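Local coordinates for ORC1-type DNA replication protein 2 (Aeropyrum pernix, PDB 1W5T) that binds DNA and ATP and takes part in regulating DNA replication, as an archaeal member of the Cdc6/Orc family of AAA+ ATPases, at residues Leu24-Arg28 / Pro213-Glu219; Ala31-Ala35 / Phe71-Val76; Leu220-Leu224 / Gly257-Ile263. All coordinates share one frame; numbering follows the deposited sequence.

The three contacts spread from the nucleotide site into the AAA+ core on one flank and the lid on the other. Along the chain, contact 2 (31-35 with 71-76) is nested inside the loop closed by contact 1 (24-28 with 213-219), and contact 3 (220-224 with 257-263) follows. Contacts 1 and 3 share helix 217-231, both touch the ATP analogue and have centres about 8 Å apart; Y215 packs on A259 and L220. Contact 2 lies about 16 Å from contact 1, centre to centre, joined to it through L24, which touches F71 and A31, and about 21 Å from contact 3, again between centres. Core and lid thus meet around the adenine.

Contact 1: Leu24-Arg28 / Pro213-Glu219; sequences LRVRR and PAYKSRE. With ANP (phosphoaminophosphonic acid-adenylate ester), chain D.
Y215 CD2 lies over one face of the R27 guanidinium, 3.4 Å from NH2, the two planes 19° apart and the side chains running in opposite directions. The chain gets there by a bend at chi2 (-57°), which turns an arginine whose CB does not face the other segment back alongside the tyrosine. NH1 reaches E219, forming a salt bridge of 3.0 Å to OE1. That bond is bent: the carboxylate stands nearly upright to the guanidinium, and OE1 is met from above its own plane. E219 OE2 takes the backbone N-H of K216 at 2.8 Å, nearly along its C-O axis, so the helix 217-231 start holds the acid. A water at the guanidinium edge accepts from R27 NE (2.8 Å) and donates to P213 O. V26 packs against all three: CG1, anti to the backbone N (chi1 -178°), lies 3.7 Å from Y215 CE2, touches E219 CB and sits off one face of the guanidinium.

Both segments read the adenine of the bound ATP analogue. Y215 OH donates to the Hoogsteen acceptor N7 at 2.6 Å, and V26 O takes the N6 amino hydrogen on the N1 side at 2.9 Å, while L24 CD2 packs near N1. An acceptor ring nitrogen and a donor amino group fit adenine, consistent with selection of this base, and the arginine alongside the tyrosine probably limits ring movement.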
loop_
_atom_site.group_PDB
_atom_site.type_symbol
_atom_site.label_atom_id
_atom_site.label_comp_id
_atom_site.label_asym_id
_atom_site.label_seq_id
_atom_site.Cartn_x
_atom_site.Cartn_y
_atom_site.Cartn_z
ATOM N N LEU A 24 13.219 11.517 5.272
ATOM C CA LEU A 24 11.954 11.758 4.554
ATOM C C LEU A 24 11.620 13.240 4.492
ATOM O O LEU A 24 11.746 13.945 5.479
ATOM C CB LEU A 24 10.775 11.020 5.174
ATOM C CG LEU A 24 10.644 9.496 5.018
ATOM C CD1 LEU A 24 9.309 9.015 5.598
ATOM C CD2 LEU A 24 10.814 9.017 3.617
ATOM N N ARG A 25 11.151 13.711 3.345
ATOM C CA ARG A 25 10.779 15.126 3.215
ATOM C C ARG A 25 9.272 15.351 3.038
ATOM O O ARG A 25 8.772 16.486 3.027
ATOM C CB ARG A 25 11.548 15.766 2.048
ATOM C CG ARG A 25 13.048 15.817 2.251
ATOM C CD ARG A 25 13.707 16.896 1.459
ATOM N NE ARG A 25 15.163 16.707 1.402
ATOM C CZ ARG A 25 15.919 16.997 0.346
ATOM N NH1 ARG A 25 15.364 17.485 -0.761
ATOM N NH2 ARG A 25 17.232 16.802 0.412
ATOM N N VAL A 26 8.579 14.253 2.845
ATOM C CA VAL A 26 7.153 14.183 2.800
ATOM C C VAL A 26 6.876 12.974 3.673
ATOM O O VAL A 26 7.622 12.006 3.624
ATOM C CB VAL A 26 6.639 13.917 1.361
ATOM C CG1 VAL A 26 5.096 13.906 1.348
ATOM C CG2 VAL A 26 7.199 14.959 0.355
ATOM N N ARG A 27 5.822 13.044 4.482
ATOM C CA ARG A 27 5.466 12.018 5.489
ATOM C C ARG A 27 6.454 11.968 6.704
ATOM O O ARG A 27 6.483 10.995 7.497
ATOM C CB ARG A 27 5.210 10.643 4.825
ATOM C CG ARG A 27 4.226 10.667 3.617
ATOM C CD ARG A 27 2.790 11.254 3.922
ATOM N NE ARG A 27 1.919 11.261 2.736
ATOM C CZ ARG A 27 1.315 12.344 2.225
ATOM N NH1 ARG A 27 1.448 13.556 2.778
ATOM N NH2 ARG A 27 0.570 12.215 1.137
ATOM N N ARG A 28 7.256 13.021 6.848
ATOM C CA ARG A 28 8.229 13.062 7.910
ATOM C C ARG A 28 7.516 13.054 9.269
ATOM O O ARG A 28 7.882 12.271 10.160
ATOM C CB ARG A 28 9.165 14.265 7.753
ATOM C CG ARG A 28 10.193 14.363 8.823
ATOM C CD ARG A 28 10.569 15.774 9.176
ATOM N NE ARG A 28 11.324 16.396 8.108
ATOM C CZ ARG A 28 10.915 17.305 7.204
ATOM N NH1 ARG A 28 11.805 17.691 6.307
ATOM N NH2 ARG A 28 9.687 17.837 7.165
ATOM N N PRO A 213 -2.635 8.826 2.108
ATOM C CA PRO A 213 -3.350 9.105 0.872
ATOM C C PRO A 213 -2.320 9.194 -0.284
ATOM O O PRO A 213 -1.098 9.268 -0.065
ATOM C CB PRO A 213 -3.962 10.498 1.126
ATOM C CG PRO A 213 -2.857 11.223 1.932
ATOM C CD PRO A 213 -2.233 10.064 2.809
ATOM N N ALA A 214 -2.851 9.247 -1.500
ATOM C CA ALA A 214 -2.062 9.453 -2.667
ATOM C C ALA A 214 -1.475 10.871 -2.650
ATOM O O ALA A 214 -2.045 11.779 -2.066
ATOM C CB ALA A 214 -2.935 9.215 -3.931
ATOM N N TYR A 215 -0.332 11.025 -3.319
ATOM C CA TYR A 215 0.438 12.259 -3.309
ATOM C C TYR A 215 -0.063 13.368 -4.239
ATOM O O TYR A 215 -0.378 13.156 -5.438
ATOM C CB TYR A 215 1.906 11.934 -3.646
ATOM C CG TYR A 215 2.644 11.148 -2.582
ATOM C CD1 TYR A 215 3.119 9.850 -2.847
ATOM C CD2 TYR A 215 2.892 11.716 -1.304
ATOM C CE1 TYR A 215 3.814 9.132 -1.873
ATOM C CE2 TYR A 215 3.586 10.987 -0.310
ATOM C CZ TYR A 215 4.029 9.709 -0.602
ATOM O OH TYR A 215 4.704 9.031 0.359
ATOM N N LYS A 216 -0.118 14.571 -3.694
ATOM C CA LYS A 216 -0.357 15.786 -4.511
ATOM C C LYS A 216 0.905 16.163 -5.292
ATOM O O LYS A 216 2.009 15.667 -4.995
ATOM C CB LYS A 216 -0.811 16.941 -3.644
ATOM C CG LYS A 216 -2.092 16.581 -2.855
ATOM C CD LYS A 216 -2.555 17.718 -1.931
ATOM C CE LYS A 216 -3.705 17.235 -0.965
ATOM N NZ LYS A 216 -5.069 17.688 -1.441
ATOM N N SER A 217 0.752 17.039 -6.275
ATOM C CA SER A 217 1.869 17.358 -7.162
ATOM C C SER A 217 3.062 17.982 -6.449
ATOM O O SER A 217 4.216 17.643 -6.766
ATOM C CB SER A 217 1.414 18.206 -8.370
ATOM O OG SER A 217 1.220 19.550 -7.987
ATOM N N ARG A 218 2.775 18.867 -5.493
ATOM C CA ARG A 218 3.767 19.516 -4.644
ATOM C C ARG A 218 4.635 18.482 -3.886
ATOM O O ARG A 218 5.862 18.603 -3.821
ATOM C CB ARG A 218 3.049 20.404 -3.613
ATOM C CG ARG A 218 2.903 21.860 -3.990
ATOM C CD ARG A 218 3.045 22.856 -2.764
ATOM N NE ARG A 218 3.395 22.165 -1.500
ATOM C CZ ARG A 218 4.145 22.664 -0.512
ATOM N NH1 ARG A 218 4.675 23.878 -0.592
ATOM N NH2 ARG A 218 4.379 21.927 0.564
ATOM N N GLU A 219 3.978 17.453 -3.336
ATOM C CA GLU A 219 4.680 16.349 -2.664
ATOM C C GLU A 219 5.512 15.525 -3.596
ATOM O O GLU A 219 6.652 15.226 -3.265
ATOM C CB GLU A 219 3.723 15.491 -1.868
ATOM C CG GLU A 219 2.988 16.314 -0.832
ATOM C CD GLU A 219 1.707 15.673 -0.419
ATOM O OE1 GLU A 219 1.334 15.810 0.745
ATOM O OE2 GLU A 219 1.092 14.991 -1.238
HETATM P PG ANP D . 2.171 -0.603 -3.385
HETATM O O1G ANP D . 2.558 -1.265 -4.774
HETATM O O2G ANP D . 2.533 -1.638 -2.231
HETATM O O3G ANP D . 0.645 -0.172 -3.300
HETATM P PB ANP D . 3.526 1.416 -1.649
HETATM O O1B ANP D . 4.007 0.388 -0.548
HETATM O O2B ANP D . 2.254 2.150 -1.125
HETATM N N3B ANP D . 3.255 0.716 -3.185
HETATM P PA ANP D . 6.224 2.409 -1.727
HETATM O O1A ANP D . 6.655 2.662 -0.207
HETATM O O2A ANP D . 6.786 1.004 -2.197
HETATM O O3A ANP D . 4.631 2.573 -1.938
HETATM O "O5'" ANP D . 6.738 3.638 -2.639
HETATM C "C5'" ANP D . 6.767 3.784 -4.068
HETATM C "C4'" ANP D . 8.080 4.502 -4.395
HETATM O "O4'" ANP D . 8.030 5.865 -3.957
HETATM C "C3'" ANP D . 9.278 3.917 -3.651
HETATM O "O3'" ANP D . 10.404 4.055 -4.471
HETATM C "C2'" ANP D . 9.459 4.809 -2.430
HETATM O "O2'" ANP D . 10.765 4.835 -1.853
HETATM C "C1'" ANP D . 9.050 6.161 -2.997
HETATM N N9 ANP D . 8.398 6.966 -1.971
HETATM C C8 ANP D . 7.086 6.831 -1.557
HETATM N N7 ANP D . 6.767 7.724 -0.587
HETATM C C5 ANP D . 7.847 8.490 -0.374
HETATM C C6 ANP D . 8.309 9.634 0.476
HETATM N N6 ANP D . 7.496 10.247 1.383
HETATM N N1 ANP D . 9.594 10.070 0.368
HETATM C C2 ANP D . 10.467 9.545 -0.478
HETATM N N3 ANP D . 10.182 8.496 -1.292
HETATM C C4 ANP D . 8.869 7.953 -1.265
HETATM O O HOH W 1 1.270 9.042 1.162
#

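Contact 2: Ala31-Ala35 / Phe71-Val76; sequences AEALA and FTVKRV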
loop_
_atom_site.group_PDB
_atom_site.type_symbol
_atom_site.label_atom_id
_atom_site.label_comp_id
_atom_site.label_asym_id
_atom_site.label_seq_id
_atom_site.Cartn_x
_atom_site.Cartn_y
_atom_site.Cartn_z
ATOM N N ALA A 31 6.108 9.697 10.168
ATOM C CA ALA A 31 7.192 8.811 10.583
ATOM C C ALA A 31 7.653 9.100 11.996
ATOM O O ALA A 31 7.971 8.179 12.730
ATOM C CB ALA A 31 8.381 8.901 9.625
ATOM N N GLU A 32 7.687 10.374 12.375
ATOM C CA GLU A 32 8.048 10.750 13.748
ATOM C C GLU A 32 7.044 10.306 14.784
ATOM O O GLU A 32 7.437 9.884 15.867
ATOM C CB GLU A 32 8.168 12.233 13.877
ATOM C CG GLU A 32 8.958 12.824 12.754
ATOM C CD GLU A 32 10.368 13.159 13.140
ATOM O OE1 GLU A 32 11.110 12.217 13.535
ATOM O OE2 GLU A 32 10.726 14.362 12.999
ATOM N N ALA A 33 5.761 10.401 14.430
ATOM C CA ALA A 33 4.666 10.065 15.321
ATOM C C ALA A 33 4.674 8.597 15.617
ATOM O O ALA A 33 4.508 8.222 16.770
ATOM C CB ALA A 33 3.295 10.471 14.717
ATOM N N LEU A 34 4.870 7.787 14.568
ATOM C CA LEU A 34 4.961 6.346 14.671
ATOM C C LEU A 34 6.192 5.950 15.451
ATOM O O LEU A 34 6.138 5.071 16.293
ATOM C CB LEU A 34 5.069 5.720 13.291
ATOM C CG LEU A 34 3.820 5.217 12.608
ATOM C CD1 LEU A 34 4.270 4.545 11.313
ATOM C CD2 LEU A 34 3.079 4.250 13.476
ATOM N N ALA A 35 7.317 6.575 15.130
ATOM C CA ALA A 35 8.555 6.277 15.846
ATOM C C ALA A 35 8.381 6.548 17.333
ATOM O O ALA A 35 8.650 5.690 18.152
ATOM C CB ALA A 35 9.693 7.082 15.273
ATOM N N PHE A 71 11.288 3.111 6.897
ATOM C CA PHE A 71 11.994 4.269 7.398
ATOM C C PHE A 71 11.777 4.435 8.903
ATOM O O PHE A 71 12.714 4.760 9.605
ATOM C CB PHE A 71 11.603 5.537 6.632
ATOM C CG PHE A 71 12.323 6.770 7.101
ATOM C CD1 PHE A 71 13.561 7.101 6.578
ATOM C CD2 PHE A 71 11.727 7.642 8.040
ATOM C CE1 PHE A 71 14.232 8.263 7.012
ATOM C CE2 PHE A 71 12.370 8.826 8.448
ATOM C CZ PHE A 71 13.642 9.115 7.964
ATOM N N THR A 72 10.538 4.218 9.370
ATOM C CA THR A 72 10.159 4.428 10.766
ATOM C C THR A 72 10.946 3.519 11.721
ATOM O O THR A 72 11.459 3.951 12.776
ATOM C CB THR A 72 8.669 4.126 10.895
ATOM O OG1 THR A 72 7.949 5.182 10.273
ATOM C CG2 THR A 72 8.240 4.181 12.329
ATOM N N VAL A 73 11.017 2.249 11.330
ATOM C CA VAL A 73 11.689 1.250 12.102
ATOM C C VAL A 73 13.179 1.599 12.156
ATOM O O VAL A 73 13.839 1.490 13.216
ATOM C CB VAL A 73 11.419 -0.153 11.507
ATOM C CG1 VAL A 73 12.350 -1.181 12.113
ATOM C CG2 VAL A 73 9.917 -0.527 11.744
ATOM N N LYS A 74 13.688 2.068 11.024
ATOM C CA LYS A 74 15.059 2.548 10.957
ATOM C C LYS A 74 15.284 3.655 11.987
ATOM O O LYS A 74 16.233 3.574 12.777
ATOM C CB LYS A 74 15.437 2.982 9.532
ATOM C CG LYS A 74 16.910 3.289 9.321
ATOM C CD LYS A 74 17.195 3.695 7.846
ATOM C CE LYS A 74 16.871 5.197 7.532
ATOM N NZ LYS A 74 16.689 5.530 6.054
ATOM N N ARG A 75 14.397 4.641 12.023
ATOM C CA ARG A 75 14.457 5.691 13.058
ATOM C C ARG A 75 14.344 5.203 14.493
ATOM O O ARG A 75 15.069 5.670 15.346
ATOM C CB ARG A 75 13.431 6.809 12.774
ATOM C CG ARG A 75 13.810 7.585 11.493
ATOM C CD ARG A 75 15.037 8.464 11.655
ATOM N NE ARG A 75 14.766 9.473 12.676
ATOM C CZ ARG A 75 15.244 9.562 13.933
ATOM N NH1 ARG A 75 16.148 8.715 14.443
ATOM N NH2 ARG A 75 14.791 10.573 14.681
ATOM N N VAL A 76 13.416 4.293 14.771
ATOM C CA VAL A 76 13.324 3.728 16.115
ATOM C C VAL A 76 14.720 3.163 16.526
ATOM O O VAL A 76 15.280 3.488 17.584
ATOM C CB VAL A 76 12.218 2.672 16.185
ATOM C CG1 VAL A 76 12.232 1.945 17.518
ATOM C CG2 VAL A 76 10.860 3.339 15.969
#
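T72 sits among A31, L34 and A35, its two branches meeting different residues. The methyl CG2, anti to the backbone N (OG1 chi1 -72°), packs 3.7 Å from L34 CB and close to A35 N; OG1 lies 3.7 Å from A31 CA. One turn on, V76 CG2 comes against A35 CA, also at 3.7 Å. At the other end F71 presents its ring edge to A31, CD2 3.9 Å from CB. With alanines at two of the contact positions, the local axes of segments 31-35 and 71-76 approach to 8.9 Å and cross at -53°.

Further out, the hydroxyl of T72 bonds to L68 O, so its polar group is satisfied within its own helix, though OG1 still touches A31. L24 covers A31 and F71 from the adenine side, while L34 rests on N52 and I54 of strand 51-56 and V76 on L141 of strand 139-145. E32 OE1 lies at the edge of the R75 guanidinium, near its plane, but 4.2 Å from NH2, beyond a salt bridge.

Helix 65-82 follows the phosphate-binding P-loop, and the join to helix 28-43 depends on apolar packing with no hydrogen bond across it; any attraction between E32 and R75 is probably a minor addition.

Contact 3: Leu220-Leu224 / Gly257-Ile263; sequences LYTIL and GSARRAI. With ANP (phosphoaminophosphonic acid-adenylate ester), chain D.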
loop_
_atom_site.group_PDB
_atom_site.type_symbol
_atom_site.label_atom_id
_atom_site.label_comp_id
_atom_site.label_asym_id
_atom_site.label_seq_id
_atom_site.Cartn_x
_atom_site.Cartn_y
_atom_site.Cartn_z
ATOM N N LEU A 220 4.966 15.187 -4.769
ATOM C CA LEU A 220 5.727 14.476 -5.776
ATOM C C LEU A 220 6.928 15.289 -6.207
ATOM O O LEU A 220 7.971 14.736 -6.460
ATOM C CB LEU A 220 4.875 14.093 -7.013
ATOM C CG LEU A 220 3.818 12.983 -6.806
ATOM C CD1 LEU A 220 2.963 12.853 -8.054
ATOM C CD2 LEU A 220 4.476 11.618 -6.372
ATOM N N TYR A 221 6.776 16.607 -6.258
ATOM C CA TYR A 221 7.861 17.457 -6.645
ATOM C C TYR A 221 8.989 17.341 -5.616
ATOM O O TYR A 221 10.154 17.113 -5.962
ATOM C CB TYR A 221 7.436 18.923 -6.833
ATOM C CG TYR A 221 8.672 19.755 -7.100
ATOM C CD1 TYR A 221 9.424 20.266 -6.054
ATOM C CD2 TYR A 221 9.169 19.904 -8.416
ATOM C CE1 TYR A 221 10.584 20.939 -6.281
ATOM C CE2 TYR A 221 10.331 20.614 -8.661
ATOM C CZ TYR A 221 11.021 21.126 -7.581
ATOM O OH TYR A 221 12.170 21.810 -7.772
ATOM N N THR A 222 8.634 17.516 -4.347
ATOM C CA THR A 222 9.562 17.293 -3.261
ATOM C C THR A 222 10.212 15.922 -3.341
ATOM O O THR A 222 11.422 15.791 -3.128
ATOM C CB THR A 222 8.852 17.496 -1.902
ATOM O OG1 THR A 222 8.356 18.833 -1.840
ATOM C CG2 THR A 222 9.832 17.473 -0.776
ATOM N N ILE A 223 9.429 14.900 -3.649
ATOM C CA ILE A 223 10.018 13.548 -3.724
ATOM C C ILE A 223 11.006 13.373 -4.888
ATOM O O ILE A 223 12.063 12.761 -4.721
ATOM C CB ILE A 223 8.925 12.432 -3.707
ATOM C CG1 ILE A 223 8.169 12.476 -2.362
ATOM C CG2 ILE A 223 9.567 11.035 -4.029
ATOM C CD1 ILE A 223 6.800 11.656 -2.327
ATOM N N LEU A 224 10.691 13.948 -6.041
ATOM C CA LEU A 224 11.563 13.849 -7.204
ATOM C C LEU A 224 12.836 14.674 -6.988
ATOM O O LEU A 224 13.950 14.303 -7.411
ATOM C CB LEU A 224 10.820 14.289 -8.483
ATOM C CG LEU A 224 9.663 13.370 -8.888
ATOM C CD1 LEU A 224 8.814 13.981 -10.016
ATOM C CD2 LEU A 224 10.145 11.963 -9.236
ATOM N N GLY A 257 -1.287 9.976 -8.216
ATOM C CA GLY A 257 -0.543 10.374 -7.043
ATOM C C GLY A 257 0.463 9.337 -6.594
ATOM O O GLY A 257 0.742 9.220 -5.418
ATOM N N SER A 258 0.964 8.543 -7.531
ATOM C CA SER A 258 1.895 7.462 -7.202
ATOM C C SER A 258 3.355 7.942 -7.294
ATOM O O SER A 258 3.830 8.344 -8.368
ATOM C CB SER A 258 1.629 6.279 -8.104
ATOM O OG SER A 258 2.685 5.377 -8.067
ATOM N N ALA A 259 4.064 7.905 -6.168
ATOM C CA ALA A 259 5.495 8.206 -6.185
ATOM C C ALA A 259 6.349 7.197 -6.961
ATOM O O ALA A 259 7.358 7.569 -7.606
ATOM C CB ALA A 259 6.041 8.434 -4.763
ATOM N N ARG A 260 5.956 5.938 -6.930
ATOM C CA ARG A 260 6.631 4.925 -7.754
ATOM C C ARG A 260 6.619 5.336 -9.228
ATOM O O ARG A 260 7.644 5.331 -9.877
ATOM C CB ARG A 260 5.997 3.532 -7.583
ATOM C CG ARG A 260 6.310 2.531 -8.706
ATOM C CD ARG A 260 6.653 1.111 -8.221
ATOM N NE ARG A 260 5.715 0.675 -7.169
ATOM C CZ ARG A 260 6.068 0.144 -5.979
ATOM N NH1 ARG A 260 5.108 -0.198 -5.128
ATOM N NH2 ARG A 260 7.357 -0.067 -5.643
ATOM N N ARG A 261 5.447 5.693 -9.733
ATOM C CA ARG A 261 5.306 6.056 -11.134
ATOM C C ARG A 261 6.112 7.301 -11.462
ATOM O O ARG A 261 6.678 7.387 -12.531
ATOM C CB ARG A 261 3.861 6.308 -11.478
ATOM C CG ARG A 261 3.396 5.592 -12.697
ATOM C CD ARG A 261 1.861 5.639 -12.934
ATOM N NE ARG A 261 1.619 5.082 -14.246
ATOM C CZ ARG A 261 1.007 5.632 -15.302
ATOM N NH1 ARG A 261 0.988 4.903 -16.405
ATOM N NH2 ARG A 261 0.405 6.820 -15.288
ATOM N N ALA A 262 6.135 8.278 -10.552
ATOM C CA ALA A 262 6.859 9.516 -10.784
ATOM C C ALA A 262 8.373 9.280 -10.885
ATOM O O ALA A 262 9.012 9.761 -11.837
ATOM C CB ALA A 262 6.545 10.540 -9.729
ATOM N N ILE A 263 8.896 8.502 -9.930
ATOM C CA ILE A 263 10.297 8.165 -9.869
ATOM C C ILE A 263 10.770 7.353 -11.081
ATOM O O ILE A 263 11.885 7.585 -11.583
ATOM C CB ILE A 263 10.611 7.433 -8.538
ATOM C CG1 ILE A 263 10.579 8.430 -7.398
ATOM C CG2 ILE A 263 11.984 6.789 -8.562
ATOM C CD1 ILE A 263 10.463 7.756 -6.070
HETATM P PG ANP D . 2.171 -0.603 -3.385
HETATM O O1G ANP D . 2.558 -1.265 -4.774
HETATM O O2G ANP D . 2.533 -1.638 -2.231
HETATM O O3G ANP D . 0.645 -0.172 -3.300
HETATM P PB ANP D . 3.526 1.416 -1.649
HETATM O O1B ANP D . 4.007 0.388 -0.548
HETATM O O2B ANP D . 2.254 2.150 -1.125
HETATM N N3B ANP D . 3.255 0.716 -3.185
HETATM P PA ANP D . 6.224 2.409 -1.727
HETATM O O1A ANP D . 6.655 2.662 -0.207
HETATM O O2A ANP D . 6.786 1.004 -2.197
HETATM O O3A ANP D . 4.631 2.573 -1.938
HETATM O "O5'" ANP D . 6.738 3.638 -2.639
HETATM C "C5'" ANP D . 6.767 3.784 -4.068
HETATM C "C4'" ANP D . 8.080 4.502 -4.395
HETATM O "O4'" ANP D . 8.030 5.865 -3.957
HETATM C "C3'" ANP D . 9.278 3.917 -3.651
HETATM O "O3'" ANP D . 10.404 4.055 -4.471
HETATM C "C2'" ANP D . 9.459 4.809 -2.430
HETATM O "O2'" ANP D . 10.765 4.835 -1.853
HETATM C "C1'" ANP D . 9.050 6.161 -2.997
HETATM N N9 ANP D . 8.398 6.966 -1.971
HETATM C C8 ANP D . 7.086 6.831 -1.557
HETATM N N7 ANP D . 6.767 7.724 -0.587
HETATM C C5 ANP D . 7.847 8.490 -0.374
HETATM C C6 ANP D . 8.309 9.634 0.476
HETATM N N6 ANP D . 7.496 10.247 1.383
HETATM N N1 ANP D . 9.594 10.070 0.368
HETATM C C2 ANP D . 10.467 9.545 -0.478
HETATM N N3 ANP D . 10.182 8.496 -1.292
HETATM C C4 ANP D . 8.869 7.953 -1.265
#
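L220 and L224 share one side-chain shape, CG anti to the carbonyl carbon (chi1 -71° and -66°) and chi2 near 180°, and this carries a CD2 methyl from each toward helix 259-275. L220 CD2 settles on the first turn, 3.6 Å from A259 CA, and touches A262 CB. L224 CD2 lies one turn further along, 3.6 Å from A262 O and beside I263 CG1. A262 CB sits between the two leucine methyls. I223 splits its branches: CG2 meets I263 CD1 at 4.0 Å, and CD1 reaches A259 CB. The local axes cross at -50° and approach to 10.1 Å.

The first turn of helix 259-275 is fixed by its N-cap, S258, whose OG accepts from R261 N at 3.2 Å in a nearly straight bond. G257 takes a positive phi, and its backbone is bonded to Y215 and Y249. L220 also touches S246 and Y249 of helix 239-249.

The same surface forms a wall of the nucleotide pocket. I223 lies against the adenine, its CD1 3.8 Å from C6, while A259 CB comes to 3.3 Å from O4' of the ribose and I263 CD1 packs on the sugar. R260 points away from the leucines; bent at chi2 and chi3, it runs along the nucleotide with C5' over one guanidinium face, and NH1 makes a weak bond to O1G of the gamma-phosphate at 2.8 Å.

In this contact I223, A259 and I263 give base and sugar an apolar surface, while polar bonds to the base come from Y215 and V26; the phosphate end meets R260, which would be expected to offset some negative charge. An arginine here, early in the lid helix, probably corresponds to the sensor 2 arginine of AAA+ proteins, through which the lid would respond to the gamma-phosphate.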